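Local coordinates for protein possible MarR-transcriptional regulator (PDB 4B8X) that is of unknown function but probably binds DNA as a winged-helix transcriptional regulator of the MarR family, at residues 76-84 / 94-104. Numbering follows the deposited sequence.
Sequences VRSGLVAKR and LATITDKGREV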
loop_
_atom_site.group_PDB
_atom_site.type_symbol
_atom_site.label_atom_id
_atom_site.label_comp_id
_atom_site.label_asym_id
_atom_site.label_seq_id
_atom_site.Cartn_x
_atom_site.Cartn_y
_atom_site.Cartn_z
ATOM N N VAL A 76 -1.742 -9.190 21.381
ATOM C CA VAL A 76 -1.958 -9.963 22.609
ATOM C C VAL A 76 -0.757 -10.882 22.858
ATOM O O VAL A 76 -0.265 -10.979 23.979
ATOM C CB VAL A 76 -3.247 -10.828 22.534
ATOM C CG1 VAL A 76 -3.331 -11.793 23.718
ATOM C CG2 VAL A 76 -4.473 -9.939 22.432
ATOM N N ARG A 77 -0.304 -11.560 21.813
ATOM C CA ARG A 77 0.839 -12.461 21.939
ATOM C C ARG A 77 2.053 -11.740 22.549
ATOM O O ARG A 77 2.797 -12.304 23.369
ATOM C CB ARG A 77 1.147 -13.070 20.564
ATOM C CG ARG A 77 2.078 -14.251 20.575
ATOM C CD ARG A 77 2.517 -14.600 19.157
ATOM N NE ARG A 77 1.426 -14.918 18.232
ATOM C CZ ARG A 77 1.609 -15.253 16.948
ATOM N NH1 ARG A 77 2.835 -15.244 16.405
ATOM N NH2 ARG A 77 0.566 -15.542 16.188
ATOM N N SER A 78 2.208 -10.463 22.193
ATOM C CA SER A 78 3.311 -9.621 22.669
ATOM C C SER A 78 3.040 -8.918 24.034
ATOM O O SER A 78 3.906 -8.166 24.535
ATOM C CB SER A 78 3.654 -8.536 21.612
ATOM O OG SER A 78 3.965 -9.104 20.334
ATOM N N GLY A 79 1.862 -9.142 24.619
ATOM C CA GLY A 79 1.493 -8.480 25.874
ATOM C C GLY A 79 1.098 -7.021 25.789
ATOM O O GLY A 79 1.047 -6.335 26.813
ATOM N N LEU A 80 0.786 -6.567 24.577
ATOM C CA LEU A 80 0.512 -5.144 24.333
ATOM C C LEU A 80 -0.979 -4.786 24.340
ATOM O O LEU A 80 -1.321 -3.601 24.465
ATOM C CB LEU A 80 1.157 -4.729 23.007
ATOM C CG LEU A 80 2.643 -5.092 22.862
ATOM C CD1 LEU A 80 3.164 -4.569 21.526
ATOM C CD2 LEU A 80 3.525 -4.613 24.023
ATOM N N VAL A 81 -1.841 -5.787 24.180
ATOM C CA VAL A 81 -3.268 -5.643 24.187
ATOM C C VAL A 81 -3.831 -6.857 24.947
ATOM O O VAL A 81 -3.198 -7.918 24.994
ATOM C CB VAL A 81 -3.797 -5.619 22.723
ATOM C CG1 VAL A 81 -5.308 -5.881 22.626
ATOM C CG2 VAL A 81 -3.403 -4.304 22.070
ATOM N N ALA A 82 -5.003 -6.668 25.532
ATOM C CA ALA A 82 -5.822 -7.727 26.103
ATOM C C ALA A 82 -7.217 -7.706 25.473
ATOM O O ALA A 82 -7.718 -6.671 25.105
ATOM C CB ALA A 82 -5.920 -7.543 27.617
ATOM N N LYS A 83 -7.829 -8.878 25.318
ATOM C CA LYS A 83 -9.187 -9.011 24.803
ATOM C C LYS A 83 -10.159 -9.433 25.894
ATOM O O LYS A 83 -9.794 -10.165 26.826
ATOM C CB LYS A 83 -9.220 -10.114 23.734
ATOM C CG LYS A 83 -8.385 -9.791 22.510
ATOM C CD LYS A 83 -8.744 -10.660 21.319
ATOM C CE LYS A 83 -8.798 -12.117 21.695
ATOM N NZ LYS A 83 -8.830 -12.982 20.488
ATOM N N ARG A 84 -11.414 -9.021 25.735
ATOM C CA ARG A 84 -12.514 -9.530 26.543
ATOM C C ARG A 84 -13.801 -9.363 25.772
ATOM O O ARG A 84 -13.876 -8.571 24.843
ATOM C CB ARG A 84 -12.621 -8.782 27.867
ATOM C CG ARG A 84 -11.590 -9.169 28.913
ATOM C CD ARG A 84 -11.588 -10.657 29.257
ATOM N NE ARG A 84 -10.886 -10.861 30.519
ATOM C CZ ARG A 84 -9.568 -10.795 30.661
ATOM N NH1 ARG A 84 -8.796 -10.541 29.616
ATOM N NH2 ARG A 84 -9.023 -10.969 31.855
ATOM N N LEU A 94 -13.913 -6.738 22.751
ATOM C CA LEU A 94 -13.172 -5.503 23.009
ATOM C C LEU A 94 -11.668 -5.777 23.102
ATOM O O LEU A 94 -11.238 -6.748 23.732
ATOM C CB LEU A 94 -13.619 -4.925 24.351
ATOM C CG LEU A 94 -15.051 -4.445 24.498
ATOM C CD1 LEU A 94 -15.269 -3.992 25.933
ATOM C CD2 LEU A 94 -15.354 -3.325 23.519
ATOM N N ALA A 95 -10.887 -4.916 22.456
ATOM C CA ALA A 95 -9.443 -4.905 22.573
ATOM C C ALA A 95 -9.013 -3.698 23.417
ATOM O O ALA A 95 -9.478 -2.603 23.160
ATOM C CB ALA A 95 -8.785 -4.856 21.198
ATOM N N THR A 96 -8.160 -3.911 24.421
ATOM C CA THR A 96 -7.724 -2.862 25.344
ATOM C C THR A 96 -6.199 -2.840 25.375
ATOM O O THR A 96 -5.575 -3.864 25.579
ATOM C CB THR A 96 -8.256 -3.125 26.762
ATOM O OG1 THR A 96 -9.674 -3.355 26.721
ATOM C CG2 THR A 96 -7.919 -1.953 27.677
ATOM N N ILE A 97 -5.603 -1.658 25.194
ATOM C CA ILE A 97 -4.146 -1.547 25.270
ATOM C C ILE A 97 -3.689 -1.697 26.716
ATOM O O ILE A 97 -4.312 -1.156 27.635
ATOM C CB ILE A 97 -3.658 -0.216 24.645
ATOM C CG1 ILE A 97 -2.146 -0.212 24.440
ATOM C CG2 ILE A 97 -4.148 0.981 25.456
ATOM C CD1 ILE A 97 -1.669 0.964 23.603
ATOM N N THR A 98 -2.608 -2.443 26.905
ATOM C CA THR A 98 -2.036 -2.667 28.215
ATOM C C THR A 98 -1.018 -1.553 28.529
ATOM O O THR A 98 -0.617 -0.793 27.653
ATOM C CB THR A 98 -1.319 -4.013 28.285
ATOM O OG1 THR A 98 -0.165 -3.976 27.427
ATOM C CG2 THR A 98 -2.259 -5.182 27.896
ATOM N N ASP A 99 -0.589 -1.472 29.773
ATOM C CA ASP A 99 0.489 -0.541 30.117
ATOM C C ASP A 99 1.779 -0.797 29.311
ATOM O O ASP A 99 2.428 0.148 28.867
ATOM C CB ASP A 99 0.787 -0.566 31.628
ATOM C CG ASP A 99 -0.304 0.078 32.466
ATOM O OD1 ASP A 99 -1.224 0.726 31.922
ATOM O OD2 ASP A 99 -0.228 -0.067 33.699
ATOM N N LYS A 100 2.122 -2.063 29.084
ATOM C CA LYS A 100 3.273 -2.391 28.238
ATOM C C LYS A 100 3.025 -1.881 26.807
ATOM O O LYS A 100 3.916 -1.312 26.179
ATOM C CB LYS A 100 3.543 -3.896 28.259
ATOM C CG LYS A 100 4.759 -4.281 27.437
ATOM C CD LYS A 100 4.957 -5.788 27.440
ATOM C CE LYS A 100 6.212 -6.222 26.693
ATOM N NZ LYS A 100 6.268 -7.699 26.421
ATOM N N GLY A 101 1.799 -2.055 26.308
ATOM C CA GLY A 101 1.410 -1.510 25.007
ATOM C C GLY A 101 1.615 -0.015 24.909
ATOM O O GLY A 101 2.117 0.502 23.903
ATOM N N ARG A 102 1.211 0.702 25.951
ATOM C CA ARG A 102 1.383 2.157 25.998
ATOM C C ARG A 102 2.860 2.536 25.977
ATOM O O ARG A 102 3.246 3.472 25.288
ATOM C CB ARG A 102 0.678 2.716 27.242
ATOM C CG ARG A 102 -0.833 2.590 27.163
ATOM C CD ARG A 102 -1.517 3.224 28.365
ATOM N NE ARG A 102 -2.959 3.012 28.377
ATOM C CZ ARG A 102 -3.844 3.713 27.664
ATOM N NH1 ARG A 102 -3.460 4.687 26.840
ATOM N NH2 ARG A 102 -5.148 3.458 27.771
ATOM N N GLU A 103 3.693 1.813 26.714
ATOM C CA GLU A 103 5.125 2.081 26.730
ATOM C C GLU A 103 5.736 1.873 25.347
ATOM O O GLU A 103 6.555 2.681 24.877
ATOM C CB GLU A 103 5.843 1.189 27.750
ATOM C CG GLU A 103 5.478 1.469 29.204
ATOM C CD GLU A 103 5.933 0.387 30.167
ATOM O OE1 GLU A 103 6.540 -0.607 29.708
ATOM O OE2 GLU A 103 5.696 0.550 31.386
ATOM N N VAL A 104 5.359 0.785 24.697
ATOM C CA VAL A 104 5.909 0.469 23.387
ATOM C C VAL A 104 5.477 1.489 22.349
ATOM O O VAL A 104 6.309 1.984 21.569
ATOM C CB VAL A 104 5.535 -0.972 22.968
ATOM C CG1 VAL A 104 5.780 -1.193 21.478
ATOM C CG2 VAL A 104 6.255 -1.988 23.862
HETATM O O HOH W 1 -10.354 -5.851 26.626
#
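Thr-98 OG1 gives its proton to Gly-79 O at 2.7 Å, arriving in the carbonyl plane on a lone pair, and in turn accepts the N-H of Gly-101 at 3.0 Å. With OG1 set between its own backbone N and carbonyl carbon (chi1 67°), this one hydroxyl both N-caps helix 99-114 and ties it to the turn after helix 65-77. The Thr-98 N-H runs almost straight (176°) to Leu-80 O, though it meets that oxygen from above the carbonyl plane; Gly-101 CA adds a CA-H...O contact to the same atom. Lys-100, extended along its whole length, crosses Leu-80 obliquely, its CG 3.6 Å from Leu-80 CD2, and donates a hydrogen bond from NZ to Ser-78 O at 3.1 Å, tilted from the carbonyl plane. Val-104 CG2 touches the same methyl, Leu-80 CD2, at 3.8 Å, the two side chains lying roughly at right angles.

Beyond this junction the segments form the beta hairpin of the winged helix-turn-helix fold, the wing that in MarR proteins generally accompanies the DNA-recognition helix. Ala-82 with Thr-96 and Arg-84 with Leu-94 are its antiparallel hydrogen-bonded pairs. Val-81 and Ala-95 share the inner face, CG1 of the valine lying 3.9 Å from the alanine CB; Leu-41, Leu-44 and Leu-75 pack on Val-81, and Val-72 on Ala-95. From this same face Lys-83 reaches away to a salt bridge with Asp-73. On the other face a water bridges Thr-96 OG1 (2.6 Å) and Ala-82 O. Strand 93-97 is central, bonded on its other edge to strand 51-53, and a Schellman motif at Gly-79, of positive phi, turns the chain from helix 65-77 toward strand 81-85.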